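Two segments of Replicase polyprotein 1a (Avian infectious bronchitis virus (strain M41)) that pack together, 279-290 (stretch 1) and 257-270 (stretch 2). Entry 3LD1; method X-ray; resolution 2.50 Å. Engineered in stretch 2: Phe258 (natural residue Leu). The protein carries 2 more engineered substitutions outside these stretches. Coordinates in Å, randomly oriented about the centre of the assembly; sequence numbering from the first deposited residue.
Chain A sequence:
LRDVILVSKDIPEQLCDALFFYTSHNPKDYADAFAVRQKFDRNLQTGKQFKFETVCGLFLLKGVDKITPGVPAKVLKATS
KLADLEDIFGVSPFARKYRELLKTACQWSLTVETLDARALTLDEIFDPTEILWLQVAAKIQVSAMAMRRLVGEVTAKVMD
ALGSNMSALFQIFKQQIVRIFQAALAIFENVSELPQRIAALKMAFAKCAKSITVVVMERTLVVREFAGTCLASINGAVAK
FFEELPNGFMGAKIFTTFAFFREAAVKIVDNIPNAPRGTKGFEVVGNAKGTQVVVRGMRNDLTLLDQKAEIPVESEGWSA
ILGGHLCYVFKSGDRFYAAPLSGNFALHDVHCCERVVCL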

# COMPACT_ATOMS: atom_id res chain seq x y z
N THR A 279 31.35 -8.98 22.85
CA THR A 279 31.30 -8.61 21.44
C THR A 279 29.86 -8.55 20.95
O THR A 279 29.11 -9.48 21.16
CB THR A 279 32.03 -9.64 20.55
OG1 THR A 279 33.36 -9.86 21.04
CG2 THR A 279 32.14 -9.12 19.12
N LYS A 280 29.48 -7.50 20.24
CA LYS A 280 28.16 -7.41 19.69
C LYS A 280 28.13 -7.65 18.20
O LYS A 280 29.10 -7.32 17.52
CB LYS A 280 27.62 -5.99 19.89
CG LYS A 280 27.33 -5.65 21.31
CD LYS A 280 26.87 -4.17 21.48
CE LYS A 280 26.33 -3.95 22.89
NZ LYS A 280 25.25 -2.87 22.82
N GLY A 281 26.98 -8.10 17.69
CA GLY A 281 26.84 -8.23 16.26
C GLY A 281 25.47 -7.89 15.70
O GLY A 281 24.56 -7.48 16.42
N PHE A 282 25.32 -8.08 14.41
CA PHE A 282 24.08 -7.72 13.78
C PHE A 282 23.45 -8.90 13.06
O PHE A 282 24.17 -9.79 12.55
CB PHE A 282 24.31 -6.59 12.81
CG PHE A 282 25.16 -5.43 13.35
CD1 PHE A 282 24.67 -4.56 14.36
CD2 PHE A 282 26.46 -5.19 12.83
CE1 PHE A 282 25.43 -3.48 14.77
CE2 PHE A 282 27.24 -4.12 13.26
CZ PHE A 282 26.70 -3.24 14.22
N GLU A 283 22.10 -8.94 13.11
CA GLU A 283 21.25 -9.91 12.35
C GLU A 283 20.17 -9.18 11.55
O GLU A 283 19.20 -8.65 12.18
CB GLU A 283 20.50 -10.86 13.28
CG GLU A 283 21.16 -12.20 13.56
CD GLU A 283 20.49 -12.94 14.76
OE1 GLU A 283 21.20 -13.58 15.57
OE2 GLU A 283 19.25 -12.81 14.94
N VAL A 284 20.30 -9.17 10.22
CA VAL A 284 19.35 -8.54 9.31
C VAL A 284 17.95 -9.02 9.64
O VAL A 284 17.76 -10.22 9.87
CB VAL A 284 19.66 -8.91 7.78
CG1 VAL A 284 18.46 -8.72 6.86
CG2 VAL A 284 20.69 -8.08 7.27
N VAL A 285 16.97 -8.11 9.62
CA VAL A 285 15.56 -8.54 9.67
C VAL A 285 14.77 -7.91 8.50
O VAL A 285 15.01 -6.73 8.15
CB VAL A 285 14.91 -8.26 11.08
CG1 VAL A 285 15.42 -9.26 12.17
CG2 VAL A 285 15.12 -6.86 11.52
N GLY A 286 13.90 -8.71 7.85
CA GLY A 286 13.02 -8.20 6.86
C GLY A 286 13.83 -7.91 5.64
O GLY A 286 14.83 -8.59 5.38
N ASN A 287 13.43 -6.95 4.83
CA ASN A 287 14.13 -6.85 3.56
C ASN A 287 15.32 -5.90 3.63
O ASN A 287 15.16 -4.71 4.05
CB ASN A 287 13.18 -6.47 2.39
CG ASN A 287 11.92 -7.28 2.39
OD1 ASN A 287 10.82 -6.76 2.57
ND2 ASN A 287 12.08 -8.59 2.25
N ALA A 288 16.49 -6.40 3.21
CA ALA A 288 17.76 -5.64 3.30
C ALA A 288 18.42 -5.55 1.92
O ALA A 288 18.35 -6.52 1.13
CB ALA A 288 18.70 -6.32 4.24
N LYS A 289 19.05 -4.42 1.63
CA LYS A 289 20.03 -4.37 0.56
C LYS A 289 21.42 -4.49 1.19
O LYS A 289 21.67 -4.00 2.29
CB LYS A 289 19.99 -3.06 -0.25
CG LYS A 289 18.60 -2.51 -0.64
CD LYS A 289 18.04 -3.18 -1.87
CE LYS A 289 16.72 -2.58 -2.35
NZ LYS A 289 17.01 -1.30 -3.16
N GLY A 290 22.33 -5.08 0.44
CA GLY A 290 23.70 -5.22 0.84
C GLY A 290 24.45 -6.11 -0.16
O GLY A 290 23.98 -6.36 -1.27
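Stretch 2 257-270: TFAFFREAAVKIVD

Antiparallel β-strands bury their apolar side chains on alternate residues while the backbone between them is held by paired hydrogen bonds, and the contact between residues 279-290 and 257-270 of this replicase fragment illustrates how the two demands are met together. Its apolar centre lies around Phe282. The ring packs against Val266, with Phe282 CD1 3.6 Å from Val266 CG2, and one of its faces receives the edge of Phe261. The two ring planes stand at 83° with centroids 5.6 Å apart, and Phe282 CZ lies 4.3 Å from Phe261 CZ, an edge-to-face arrangement that sets the hydrogen-bearing rim of one ring over the π-cloud of the other. Val284 and Ile268 share this side of the sheet; Val284 CG2 approaches Val266 CG1 at 4.2 Å.

The other side of the sheet carries a second, smaller apolar patch. Here Val285 CG2 sits 4.0 Å from Ala265 CB and 4.3 Å from Phe258 CE2, the phenylalanine at 258 being an engineered residue. Val285 CG1 also lies 3.9 Å from Lys267 CG, so the aliphatic part of the lysine extends the patch while the end of its side chain leads away.

The frame for both patches is backbone. Stretch 2 folds back on itself: its strand 258-260 is hydrogen-bonded to its strand 265-269, through Ala259 N to Val266 O (2.8 Å) and Val266 N to Ala259 O (2.9 Å). The second of these strands then runs against strand 281-285 of stretch 1. The N-to-C directions of this pair differ by 145°, an antiparallel course with marked twist, and the axes approach to 4.2 Å. Gly281 pairs with Val269 through two bonds, Gly281 N to Val269 O and Val269 N to Gly281 O, each 3.0 Å. Glu283 and Lys267 repeat the pattern, with Glu283 N to Lys267 O and Lys267 N to Glu283 O both at 2.8 Å. Between these rungs the CA atoms of Phe282 and Ile268 are 4.9 Å apart; past Glu283, those of Val284 and Val266 come to 4.0 Å. Such closeness brings CA-H groups onto carbonyls, as from Val266 CA to Glu283 O at 3.1 Å. Val285 N adds a hydrogen bond to Ala265 O at 2.7 Å.

Farther along, Gly286, whose positive phi is one that glycine readily adopts, makes no contact with stretch 2, but the chain returns at Ala288, where its CB meets Ala264 CB at 3.5 Å.

The polar edge occupies the two ends of the contact. At one, Lys289 N makes a weak hydrogen bond to Glu263 O (3.5 Å), and water supplements it: one molecule donates to Glu263 OE2 (3.1 Å) and Lys289 O (2.8 Å), another to Glu263 O (3.2 Å) and Asn287 O (2.5 Å). At the other, Lys280 NZ and Asp270 OD2 form a long salt bridge of 3.8 Å.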

# COMPACT_ATOMS: atom_id res chain seq x y z
N THR A 257 16.31 -3.19 20.83
CA THR A 257 17.31 -4.18 20.41
C THR A 257 17.66 -4.06 18.88
O THR A 257 18.23 -5.00 18.27
CB THR A 257 16.79 -5.60 20.76
OG1 THR A 257 15.40 -5.74 20.39
CG2 THR A 257 16.91 -5.89 22.28
N PHE A 258 17.32 -2.93 18.24
CA PHE A 258 17.40 -2.85 16.79
C PHE A 258 18.24 -1.71 16.36
O PHE A 258 18.30 -0.72 17.07
CB PHE A 258 16.00 -2.68 16.15
CG PHE A 258 15.12 -3.88 16.32
CD1 PHE A 258 14.11 -3.89 17.27
CD2 PHE A 258 15.32 -5.00 15.52
CE1 PHE A 258 13.30 -5.00 17.46
CE2 PHE A 258 14.53 -6.14 15.68
CZ PHE A 258 13.52 -6.15 16.66
N ALA A 259 18.82 -1.84 15.15
CA ALA A 259 19.58 -0.79 14.46
C ALA A 259 19.15 -0.60 13.01
O ALA A 259 18.88 -1.58 12.30
CB ALA A 259 21.05 -1.07 14.51
N PHE A 260 19.15 0.64 12.56
CA PHE A 260 18.56 0.96 11.31
C PHE A 260 19.54 1.76 10.50
O PHE A 260 19.72 2.96 10.74
CB PHE A 260 17.30 1.80 11.58
CG PHE A 260 16.17 1.00 12.14
CD1 PHE A 260 16.05 0.80 13.50
CD2 PHE A 260 15.23 0.42 11.30
CE1 PHE A 260 15.00 0.01 14.01
CE2 PHE A 260 14.19 -0.39 11.80
CZ PHE A 260 14.06 -0.59 13.14
N PHE A 261 20.15 1.05 9.54
CA PHE A 261 21.22 1.54 8.74
C PHE A 261 20.63 2.09 7.46
O PHE A 261 19.42 2.17 7.34
CB PHE A 261 22.12 0.36 8.48
CG PHE A 261 23.11 0.11 9.61
CD1 PHE A 261 22.97 -0.98 10.44
CD2 PHE A 261 24.16 1.02 9.86
CE1 PHE A 261 23.86 -1.18 11.50
CE2 PHE A 261 25.03 0.81 10.90
CZ PHE A 261 24.86 -0.29 11.74
N ARG A 262 21.45 2.50 6.50
CA ARG A 262 20.88 3.24 5.31
C ARG A 262 19.68 2.51 4.76
O ARG A 262 18.66 3.09 4.53
CB ARG A 262 21.91 3.46 4.18
CG ARG A 262 22.36 4.91 3.95
CD ARG A 262 23.77 5.16 4.44
NE ARG A 262 24.83 5.32 3.41
CZ ARG A 262 25.51 4.33 2.81
NH1 ARG A 262 25.21 3.03 3.06
NH2 ARG A 262 26.48 4.63 1.93
N GLU A 263 19.83 1.21 4.61
CA GLU A 263 18.99 0.40 3.76
C GLU A 263 18.65 -0.90 4.36
O GLU A 263 18.20 -1.73 3.65
CB GLU A 263 19.76 0.07 2.48
CG GLU A 263 19.78 1.20 1.48
CD GLU A 263 20.91 1.00 0.46
OE1 GLU A 263 20.67 1.30 -0.76
OE2 GLU A 263 22.03 0.53 0.91
N ALA A 264 18.84 -1.09 5.67
CA ALA A 264 18.52 -2.37 6.31
C ALA A 264 18.34 -2.22 7.81
O ALA A 264 18.93 -1.30 8.43
CB ALA A 264 19.61 -3.42 6.05
N ALA A 265 17.55 -3.13 8.39
CA ALA A 265 17.40 -3.20 9.81
C ALA A 265 18.00 -4.46 10.32
O ALA A 265 17.74 -5.54 9.73
CB ALA A 265 15.97 -3.20 10.18
N VAL A 266 18.75 -4.36 11.41
CA VAL A 266 19.29 -5.54 12.03
C VAL A 266 18.93 -5.47 13.47
O VAL A 266 18.87 -4.37 14.02
CB VAL A 266 20.81 -5.51 11.99
CG1 VAL A 266 21.33 -5.54 10.55
CG2 VAL A 266 21.40 -4.28 12.84
N LYS A 267 18.77 -6.62 14.10
CA LYS A 267 18.90 -6.67 15.54
C LYS A 267 20.35 -6.80 16.00
O LYS A 267 21.19 -7.52 15.35
CB LYS A 267 18.16 -7.83 16.16
CG LYS A 267 17.74 -8.94 15.30
CD LYS A 267 16.84 -9.83 16.19
CE LYS A 267 17.41 -9.92 17.63
NZ LYS A 267 16.70 -9.01 18.63
N ILE A 268 20.61 -6.10 17.12
CA ILE A 268 21.86 -6.11 17.79
C ILE A 268 21.82 -7.28 18.74
O ILE A 268 20.93 -7.39 19.54
CB ILE A 268 22.01 -4.84 18.63
CG1 ILE A 268 21.82 -3.58 17.80
CG2 ILE A 268 23.37 -4.79 19.31
CD1 ILE A 268 20.90 -2.60 18.58
N VAL A 269 22.81 -8.14 18.71
CA VAL A 269 22.83 -9.18 19.71
C VAL A 269 24.08 -9.05 20.56
O VAL A 269 25.22 -8.89 20.00
CB VAL A 269 22.68 -10.61 19.10
CG1 VAL A 269 22.13 -10.58 17.65
CG2 VAL A 269 23.94 -11.28 19.07
N ASP A 270 23.89 -9.07 21.89
CA ASP A 270 25.00 -8.97 22.79
C ASP A 270 25.69 -10.30 22.80
O ASP A 270 25.05 -11.29 22.67
CB ASP A 270 24.55 -8.65 24.21
CG ASP A 270 23.85 -7.30 24.34
OD1 ASP A 270 23.25 -7.12 25.42
OD2 ASP A 270 23.90 -6.42 23.42
O HOH W 1 22.98 -1.63 2.87
O HOH W 2 15.56 -3.00 2.27